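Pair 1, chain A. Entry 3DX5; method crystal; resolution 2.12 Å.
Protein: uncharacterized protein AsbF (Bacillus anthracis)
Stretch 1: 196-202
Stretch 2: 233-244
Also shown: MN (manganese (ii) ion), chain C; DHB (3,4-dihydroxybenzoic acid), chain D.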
# COMPACT_ATOMS: atom_id res chain seq x y z
N HIS A 196 -12.89 -20.15 5.38
CA HIS A 196 -12.76 -18.76 5.86
C HIS A 196 -13.75 -17.88 5.11
O HIS A 196 -14.17 -18.20 3.98
CB HIS A 196 -11.31 -18.24 5.64
CG HIS A 196 -10.82 -17.26 6.68
ND1 HIS A 196 -11.24 -15.95 6.75
CD2 HIS A 196 -9.86 -17.39 7.62
CE1 HIS A 196 -10.60 -15.32 7.71
NE2 HIS A 196 -9.75 -16.17 8.26
N TYR A 197 -14.16 -16.77 5.73
CA TYR A 197 -14.98 -15.76 5.02
C TYR A 197 -14.33 -14.38 5.06
O TYR A 197 -13.55 -14.09 5.96
CB TYR A 197 -16.38 -15.59 5.63
CG TYR A 197 -17.06 -16.88 5.97
CD1 TYR A 197 -17.73 -17.61 4.99
CD2 TYR A 197 -17.04 -17.38 7.30
CE1 TYR A 197 -18.35 -18.82 5.30
CE2 TYR A 197 -17.68 -18.57 7.62
CZ TYR A 197 -18.32 -19.28 6.60
OH TYR A 197 -18.97 -20.47 6.90
N HIS A 198 -14.70 -13.54 4.11
CA HIS A 198 -14.49 -12.09 4.14
C HIS A 198 -15.85 -11.44 4.13
O HIS A 198 -16.69 -11.79 3.29
CB HIS A 198 -13.70 -11.63 2.89
CG HIS A 198 -12.22 -11.77 3.03
ND1 HIS A 198 -11.33 -11.35 2.06
CD2 HIS A 198 -11.47 -12.27 4.04
CE1 HIS A 198 -10.09 -11.58 2.48
NE2 HIS A 198 -10.15 -12.14 3.68
N PHE A 199 -16.06 -10.48 5.03
CA PHE A 199 -17.30 -9.73 5.11
C PHE A 199 -16.98 -8.25 4.81
O PHE A 199 -16.26 -7.60 5.56
CB PHE A 199 -17.85 -9.75 6.55
CG PHE A 199 -18.56 -11.05 6.97
CD1 PHE A 199 -18.56 -12.18 6.16
CD2 PHE A 199 -19.15 -11.13 8.23
CE1 PHE A 199 -19.20 -13.36 6.58
CE2 PHE A 199 -19.79 -12.29 8.66
CZ PHE A 199 -19.82 -13.42 7.83
N LYS A 200 -17.54 -7.71 3.73
CA LYS A 200 -17.48 -6.25 3.54
C LYS A 200 -18.74 -5.87 2.76
O LYS A 200 -19.42 -6.76 2.22
CB LYS A 200 -16.16 -5.79 2.84
CG LYS A 200 -15.88 -6.42 1.43
CD LYS A 200 -14.60 -5.79 0.83
CE LYS A 200 -14.30 -6.32 -0.59
NZ LYS A 200 -13.98 -7.79 -0.60
N ASN A 201 -19.06 -4.59 2.68
CA ASN A 201 -20.30 -4.18 2.02
C ASN A 201 -20.09 -2.91 1.24
O ASN A 201 -19.08 -2.21 1.42
CB ASN A 201 -21.44 -3.99 3.05
CG ASN A 201 -22.81 -4.38 2.49
OD1 ASN A 201 -22.98 -4.48 1.26
ND2 ASN A 201 -23.78 -4.62 3.38
N ILE A 202 -21.06 -2.55 0.40
CA ILE A 202 -20.93 -1.35 -0.42
C ILE A 202 -22.30 -0.69 -0.40
O ILE A 202 -23.32 -1.40 -0.26
CB ILE A 202 -20.46 -1.72 -1.86
CG1 ILE A 202 -20.00 -0.50 -2.62
CG2 ILE A 202 -21.59 -2.42 -2.68
CD1 ILE A 202 -18.60 -0.04 -2.23
N ILE A 233 -25.77 -2.76 0.68
CA ILE A 233 -26.77 -3.43 -0.15
C ILE A 233 -26.78 -4.96 0.04
O ILE A 233 -27.82 -5.58 -0.05
CB ILE A 233 -26.66 -2.98 -1.67
CG1 ILE A 233 -27.82 -3.49 -2.53
CG2 ILE A 233 -25.33 -3.35 -2.29
CD1 ILE A 233 -29.27 -2.93 -2.12
N VAL A 234 -25.63 -5.57 0.31
CA VAL A 234 -25.60 -6.99 0.65
C VAL A 234 -26.24 -7.22 2.02
O VAL A 234 -26.01 -6.44 2.96
CB VAL A 234 -24.17 -7.55 0.65
CG1 VAL A 234 -24.17 -9.08 0.95
CG2 VAL A 234 -23.49 -7.26 -0.68
N ASN A 235 -27.06 -8.27 2.11
CA ASN A 235 -27.83 -8.58 3.31
C ASN A 235 -27.02 -9.50 4.23
O ASN A 235 -27.04 -10.74 4.08
CB ASN A 235 -29.20 -9.21 2.94
CG ASN A 235 -30.17 -9.28 4.12
OD1 ASN A 235 -29.78 -9.43 5.26
ND2 ASN A 235 -31.43 -9.17 3.82
N TYR A 236 -26.31 -8.88 5.17
CA TYR A 236 -25.50 -9.60 6.15
C TYR A 236 -26.33 -10.31 7.24
O TYR A 236 -25.85 -11.27 7.83
CB TYR A 236 -24.33 -8.71 6.69
CG TYR A 236 -23.18 -8.80 5.73
CD1 TYR A 236 -23.05 -7.90 4.68
CD2 TYR A 236 -22.28 -9.87 5.80
CE1 TYR A 236 -22.00 -8.03 3.74
CE2 TYR A 236 -21.26 -10.03 4.85
CZ TYR A 236 -21.10 -9.08 3.86
OH TYR A 236 -20.11 -9.28 2.93
N ASP A 237 -27.57 -9.86 7.48
CA ASP A 237 -28.47 -10.59 8.41
C ASP A 237 -28.70 -12.01 7.94
O ASP A 237 -28.56 -12.95 8.71
CB ASP A 237 -29.83 -9.87 8.60
CG ASP A 237 -29.73 -8.68 9.53
OD1 ASP A 237 -29.24 -8.85 10.67
OD2 ASP A 237 -30.10 -7.56 9.12
N GLU A 238 -29.03 -12.16 6.67
CA GLU A 238 -29.23 -13.47 6.07
C GLU A 238 -27.94 -14.31 6.00
O GLU A 238 -27.96 -15.50 6.28
CB GLU A 238 -29.80 -13.32 4.66
CG GLU A 238 -31.19 -12.71 4.64
CD GLU A 238 -31.83 -12.74 3.23
OE1 GLU A 238 -31.08 -12.77 2.22
OE2 GLU A 238 -33.08 -12.74 3.16
N ILE A 239 -26.84 -13.68 5.61
CA ILE A 239 -25.54 -14.36 5.58
C ILE A 239 -25.14 -14.87 6.97
O ILE A 239 -24.85 -16.05 7.13
CB ILE A 239 -24.45 -13.43 5.04
CG1 ILE A 239 -24.73 -13.17 3.55
CG2 ILE A 239 -23.03 -14.02 5.36
CD1 ILE A 239 -23.98 -11.94 2.97
N ILE A 240 -25.14 -14.00 7.97
CA ILE A 240 -24.67 -14.42 9.29
C ILE A 240 -25.57 -15.51 9.88
O ILE A 240 -25.06 -16.42 10.57
CB ILE A 240 -24.48 -13.20 10.24
CG1 ILE A 240 -23.34 -12.34 9.67
CG2 ILE A 240 -24.25 -13.64 11.70
CD1 ILE A 240 -23.21 -10.91 10.29
N GLN A 241 -26.87 -15.45 9.61
CA GLN A 241 -27.81 -16.52 10.08
C GLN A 241 -27.41 -17.88 9.56
O GLN A 241 -27.52 -18.86 10.29
CB GLN A 241 -29.23 -16.26 9.65
CG GLN A 241 -29.95 -15.24 10.46
CD GLN A 241 -31.39 -15.07 9.99
OE1 GLN A 241 -32.23 -15.95 10.22
NE2 GLN A 241 -31.67 -13.96 9.31
N GLU A 242 -26.95 -17.95 8.30
CA GLU A 242 -26.43 -19.19 7.69
C GLU A 242 -25.08 -19.63 8.19
O GLU A 242 -24.88 -20.81 8.43
CB GLU A 242 -26.22 -19.00 6.19
CG GLU A 242 -27.41 -19.04 5.37
CD GLU A 242 -28.11 -20.38 5.40
OE1 GLU A 242 -27.54 -21.40 4.89
OE2 GLU A 242 -29.24 -20.39 5.92
N VAL A 243 -24.13 -18.70 8.31
CA VAL A 243 -22.77 -19.10 8.58
C VAL A 243 -22.42 -19.13 10.07
O VAL A 243 -21.38 -19.67 10.46
CB VAL A 243 -21.74 -18.29 7.75
CG1 VAL A 243 -22.15 -18.28 6.25
CG2 VAL A 243 -21.59 -16.88 8.30
N ARG A 244 -23.30 -18.61 10.91
CA ARG A 244 -22.96 -18.46 12.34
C ARG A 244 -22.69 -19.74 13.10
O ARG A 244 -22.08 -19.67 14.15
CB ARG A 244 -23.95 -17.59 13.12
CG ARG A 244 -25.26 -18.23 13.49
CD ARG A 244 -26.15 -17.11 13.92
NE ARG A 244 -27.36 -17.49 14.66
CZ ARG A 244 -28.38 -18.20 14.18
NH1 ARG A 244 -28.38 -18.70 12.95
NH2 ARG A 244 -29.42 -18.45 14.97
MN MN C . -11.54 -10.13 0.15
C1 DHB D . -7.82 -7.65 -1.76
C2 DHB D . -8.94 -8.35 -1.32
C3 DHB D . -10.22 -7.96 -1.72
O3 DHB D . -11.37 -8.60 -1.33
C4 DHB D . -10.35 -6.82 -2.63
O4 DHB D . -11.60 -6.48 -3.00
C5 DHB D . -9.22 -6.15 -3.09
C6 DHB D . -7.96 -6.58 -2.64
C DHB D . -6.44 -8.09 -1.28
O1 DHB D . -5.39 -7.56 -1.65
O2 DHB D . -6.35 -9.09 -0.40

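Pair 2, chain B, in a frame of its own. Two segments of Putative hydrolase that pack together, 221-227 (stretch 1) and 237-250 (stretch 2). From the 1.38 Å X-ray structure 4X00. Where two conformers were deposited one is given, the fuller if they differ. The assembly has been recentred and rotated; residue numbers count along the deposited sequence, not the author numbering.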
# COMPACT_ATOMS: atom_id res chain seq x y z
N PRO B 221 -8.22 -15.76 -0.68
CA PRO B 221 -9.09 -14.81 -0.00
C PRO B 221 -8.61 -13.37 -0.15
O PRO B 221 -7.40 -13.06 -0.10
CB PRO B 221 -9.02 -15.26 1.47
CG PRO B 221 -8.54 -16.67 1.44
CD PRO B 221 -7.62 -16.74 0.24
N LEU B 222 -9.59 -12.49 -0.29
CA LEU B 222 -9.36 -11.06 -0.39
C LEU B 222 -10.23 -10.34 0.64
O LEU B 222 -11.44 -10.58 0.74
CB LEU B 222 -9.71 -10.54 -1.79
CG LEU B 222 -8.89 -11.11 -2.94
CD1 LEU B 222 -9.46 -10.62 -4.26
CD2 LEU B 222 -7.43 -10.72 -2.79
N LEU B 223 -9.60 -9.44 1.38
CA LEU B 223 -10.29 -8.64 2.38
C LEU B 223 -10.04 -7.15 2.08
O LEU B 223 -8.90 -6.75 1.89
CB LEU B 223 -9.79 -8.99 3.78
CG LEU B 223 -10.31 -8.12 4.94
CD1 LEU B 223 -11.83 -8.26 5.09
CD2 LEU B 223 -9.61 -8.55 6.22
N LEU B 224 -11.11 -6.37 2.01
CA LEU B 224 -11.01 -4.94 1.79
C LEU B 224 -11.38 -4.24 3.08
O LEU B 224 -12.52 -4.37 3.54
CB LEU B 224 -11.92 -4.51 0.65
CG LEU B 224 -11.22 -4.45 -0.71
CD1 LEU B 224 -10.59 -5.80 -1.15
CD2 LEU B 224 -12.23 -3.90 -1.75
N LEU B 225 -10.44 -3.52 3.67
CA LEU B 225 -10.66 -2.85 4.95
C LEU B 225 -10.51 -1.36 4.68
O LEU B 225 -9.41 -0.93 4.27
CB LEU B 225 -9.64 -3.29 6.00
CG LEU B 225 -9.60 -4.72 6.53
CD1 LEU B 225 -8.54 -4.81 7.62
CD2 LEU B 225 -10.89 -5.06 7.19
N TYR B 226 -11.58 -0.58 4.87
CA TYR B 226 -11.54 0.87 4.55
C TYR B 226 -12.04 1.67 5.72
O TYR B 226 -13.02 1.27 6.39
CB TYR B 226 -12.45 1.20 3.34
CG TYR B 226 -11.88 0.79 2.01
CD1 TYR B 226 -11.65 -0.54 1.72
CD2 TYR B 226 -11.56 1.74 1.05
CE1 TYR B 226 -11.12 -0.92 0.51
CE2 TYR B 226 -11.04 1.37 -0.19
CZ TYR B 226 -10.80 0.03 -0.44
OH TYR B 226 -10.27 -0.40 -1.64
N GLY B 227 -11.45 2.83 5.95
CA GLY B 227 -12.07 3.83 6.80
C GLY B 227 -13.25 4.44 6.07
O GLY B 227 -13.12 4.90 4.92
N PRO B 237 -17.77 3.29 -2.93
CA PRO B 237 -17.73 2.99 -4.37
C PRO B 237 -16.55 2.10 -4.76
O PRO B 237 -16.70 1.29 -5.66
CB PRO B 237 -17.61 4.38 -5.00
CG PRO B 237 -18.30 5.30 -3.99
CD PRO B 237 -17.88 4.74 -2.66
N SER B 238 -15.41 2.23 -4.09
CA SER B 238 -14.28 1.37 -4.39
C SER B 238 -14.59 -0.08 -4.01
O SER B 238 -14.30 -1.00 -4.77
CB SER B 238 -13.05 1.88 -3.66
OG SER B 238 -12.62 3.10 -4.25
N ILE B 239 -15.15 -0.27 -2.81
CA ILE B 239 -15.54 -1.60 -2.37
C ILE B 239 -16.55 -2.21 -3.34
O ILE B 239 -16.42 -3.37 -3.73
CB ILE B 239 -16.11 -1.56 -0.94
CG1 ILE B 239 -14.98 -1.30 0.06
CG2 ILE B 239 -16.79 -2.91 -0.58
CD1 ILE B 239 -15.46 -0.91 1.43
N ALA B 240 -17.53 -1.41 -3.76
CA ALA B 240 -18.58 -1.93 -4.64
C ALA B 240 -18.00 -2.31 -6.00
O ALA B 240 -18.37 -3.35 -6.56
CB ALA B 240 -19.72 -0.91 -4.78
N ARG B 241 -17.08 -1.51 -6.52
CA ARG B 241 -16.45 -1.84 -7.79
C ARG B 241 -15.65 -3.14 -7.66
O ARG B 241 -15.74 -4.01 -8.51
CB ARG B 241 -15.54 -0.70 -8.25
CG ARG B 241 -14.72 -1.02 -9.48
CD ARG B 241 -15.56 -1.32 -10.71
NE ARG B 241 -14.67 -1.44 -11.85
CZ ARG B 241 -14.89 -2.20 -12.92
NH1 ARG B 241 -15.98 -2.95 -13.01
NH2 ARG B 241 -13.98 -2.22 -13.88
N ALA B 242 -14.89 -3.27 -6.58
CA ALA B 242 -14.13 -4.50 -6.37
C ALA B 242 -15.03 -5.72 -6.24
O ALA B 242 -14.71 -6.77 -6.82
CB ALA B 242 -13.24 -4.37 -5.15
N LYS B 243 -16.13 -5.62 -5.48
CA LYS B 243 -17.02 -6.76 -5.31
C LYS B 243 -17.72 -7.09 -6.62
O LYS B 243 -18.06 -8.25 -6.86
CB LYS B 243 -18.05 -6.50 -4.23
CG LYS B 243 -17.46 -6.62 -2.83
CD LYS B 243 -18.51 -6.43 -1.77
CE LYS B 243 -17.92 -6.70 -0.39
NZ LYS B 243 -18.97 -6.67 0.69
N SER B 244 -17.92 -6.09 -7.48
CA SER B 244 -18.52 -6.31 -8.79
C SER B 244 -17.58 -7.18 -9.63
O SER B 244 -18.02 -8.05 -10.39
CB SER B 244 -18.81 -4.97 -9.47
OG SER B 244 -19.44 -5.14 -10.72
N LEU B 245 -16.29 -6.96 -9.46
CA LEU B 245 -15.29 -7.72 -10.18
C LEU B 245 -15.07 -9.10 -9.60
O LEU B 245 -14.82 -10.06 -10.34
CB LEU B 245 -13.97 -6.94 -10.18
CG LEU B 245 -14.03 -5.68 -11.05
CD1 LEU B 245 -12.80 -4.84 -10.76
CD2 LEU B 245 -14.12 -6.04 -12.54
N ASN B 246 -15.14 -9.20 -8.27
CA ASN B 246 -14.91 -10.47 -7.59
C ASN B 246 -15.87 -10.58 -6.43
O ASN B 246 -15.65 -9.96 -5.39
CB ASN B 246 -13.46 -10.59 -7.11
CG ASN B 246 -13.15 -11.94 -6.50
OD1 ASN B 246 -14.03 -12.64 -6.00
ND2 ASN B 246 -11.89 -12.33 -6.54
N PRO B 247 -16.94 -11.37 -6.58
CA PRO B 247 -18.01 -11.40 -5.57
C PRO B 247 -17.60 -12.14 -4.31
O PRO B 247 -18.36 -12.14 -3.33
CB PRO B 247 -19.15 -12.14 -6.28
CG PRO B 247 -18.41 -13.06 -7.25
CD PRO B 247 -17.25 -12.23 -7.74
N ARG B 248 -16.42 -12.77 -4.30
CA ARG B 248 -15.98 -13.43 -3.07
C ARG B 248 -15.20 -12.50 -2.14
O ARG B 248 -14.83 -12.90 -1.04
CB ARG B 248 -15.17 -14.68 -3.39
CG ARG B 248 -16.12 -15.76 -3.92
CD ARG B 248 -15.46 -16.86 -4.70
NE ARG B 248 -14.61 -17.73 -3.89
CZ ARG B 248 -15.02 -18.88 -3.37
NH1 ARG B 248 -14.17 -19.64 -2.70
NH2 ARG B 248 -16.28 -19.27 -3.50
N ILE B 249 -14.92 -11.28 -2.57
CA ILE B 249 -14.30 -10.29 -1.69
C ILE B 249 -15.16 -10.06 -0.44
O ILE B 249 -16.38 -9.92 -0.53
CB ILE B 249 -14.10 -8.97 -2.44
CG1 ILE B 249 -12.93 -9.15 -3.40
CG2 ILE B 249 -13.83 -7.79 -1.50
CD1 ILE B 249 -12.73 -8.00 -4.36
N ARG B 250 -14.50 -10.02 0.71
CA ARG B 250 -15.13 -9.59 1.95
C ARG B 250 -14.65 -8.17 2.27
O ARG B 250 -13.52 -7.82 1.93
CB ARG B 250 -14.77 -10.51 3.11
O HOH W 1 -12.22 -13.63 -1.08

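In both pairs a strand runs nearly antiparallel to a helix that packs against it. The N-to-C directions of strand 196-199 and helix 236-243 in pair 1 differ by 165°, and the axes approach to 11.7 Å; in pair 2, strand 222-227 and helix 237-245 lie at 169° and 9.9 Å. The backbones of 14 central residues superpose with an RMSD of 0.8 Å. The first stretches match from His A196 = Pro B221 to Ile A202 = Gly B227, and the second stretches from Asn A235 = Ser B238 to Arg A244 = Pro B247. The buried areas are also similar, 516 and 471 Å².

The middle of each contact is filled by an apolar strand residue, Phe A199 in pair 1 and Leu B224 in pair 2. The Phe A199 ring spans much of the helix: its CG lies 3.6 Å from Tyr A236 CE2, its CE2 3.7 Å from Ile A240 CG1, and its CZ 3.9 Å from Val A243 CG2. Its ring and that of Tyr A236 meet obliquely, with planes at 55°. Leu B224 is smaller, and its helical partners are smaller too. Where pair 1 has Ile A239, pair 2 has Ala B242, whose CB comes within 3.6 Å of Leu B224 CD2; Ile B239, in the place of Tyr A236, lies with CG1 4.2 Å from the same CD2. The short side chain of Ala B242 suits the closer approach of helix and strand.

Two positions along the strand, the bulk is redistributed. Asn A201 matches Tyr B226, and Tyr A236 matches Ile B239, so an aromatic ring sits on the helix in pair 1 and on the strand in pair 2. Ile B239 CG1 lies over one face of the Tyr B226 ring, 4.1 Å from its centroid, in a CH-pi contact. In pair 1 the same region is polar. Tyr A236 OH donates to Lys A200 O at 2.7 Å, tying the helix directly to the strand backbone. Asn A201 acts as a surrogate backbone: its OD1 accepts from Val A234 N at 3.0 Å and its ND2 donates to Val A234 O at 2.9 Å. Beside it, Ile A233 N donates to Ile A202 O at 3.0 Å.

At the other end, Tyr A197 matches Leu B222 and Val A243 matches Asn B246. Tyr A197 places a ring face against Val A243 CG2, and its OH is 3.6 Å from Val A243 CB. In pair 2, Leu B222 CD1 lies 3.7 Å from Asn B246 ND2, and a type I turn from Asn B246 to Ile B249 leads the chain back to the strand. There Arg B250 pairs in parallel with Leu B223: Arg B250 N donates to Leu B222 O at 3.1 Å, and Leu B224 N to Arg B250 O at 2.8 Å.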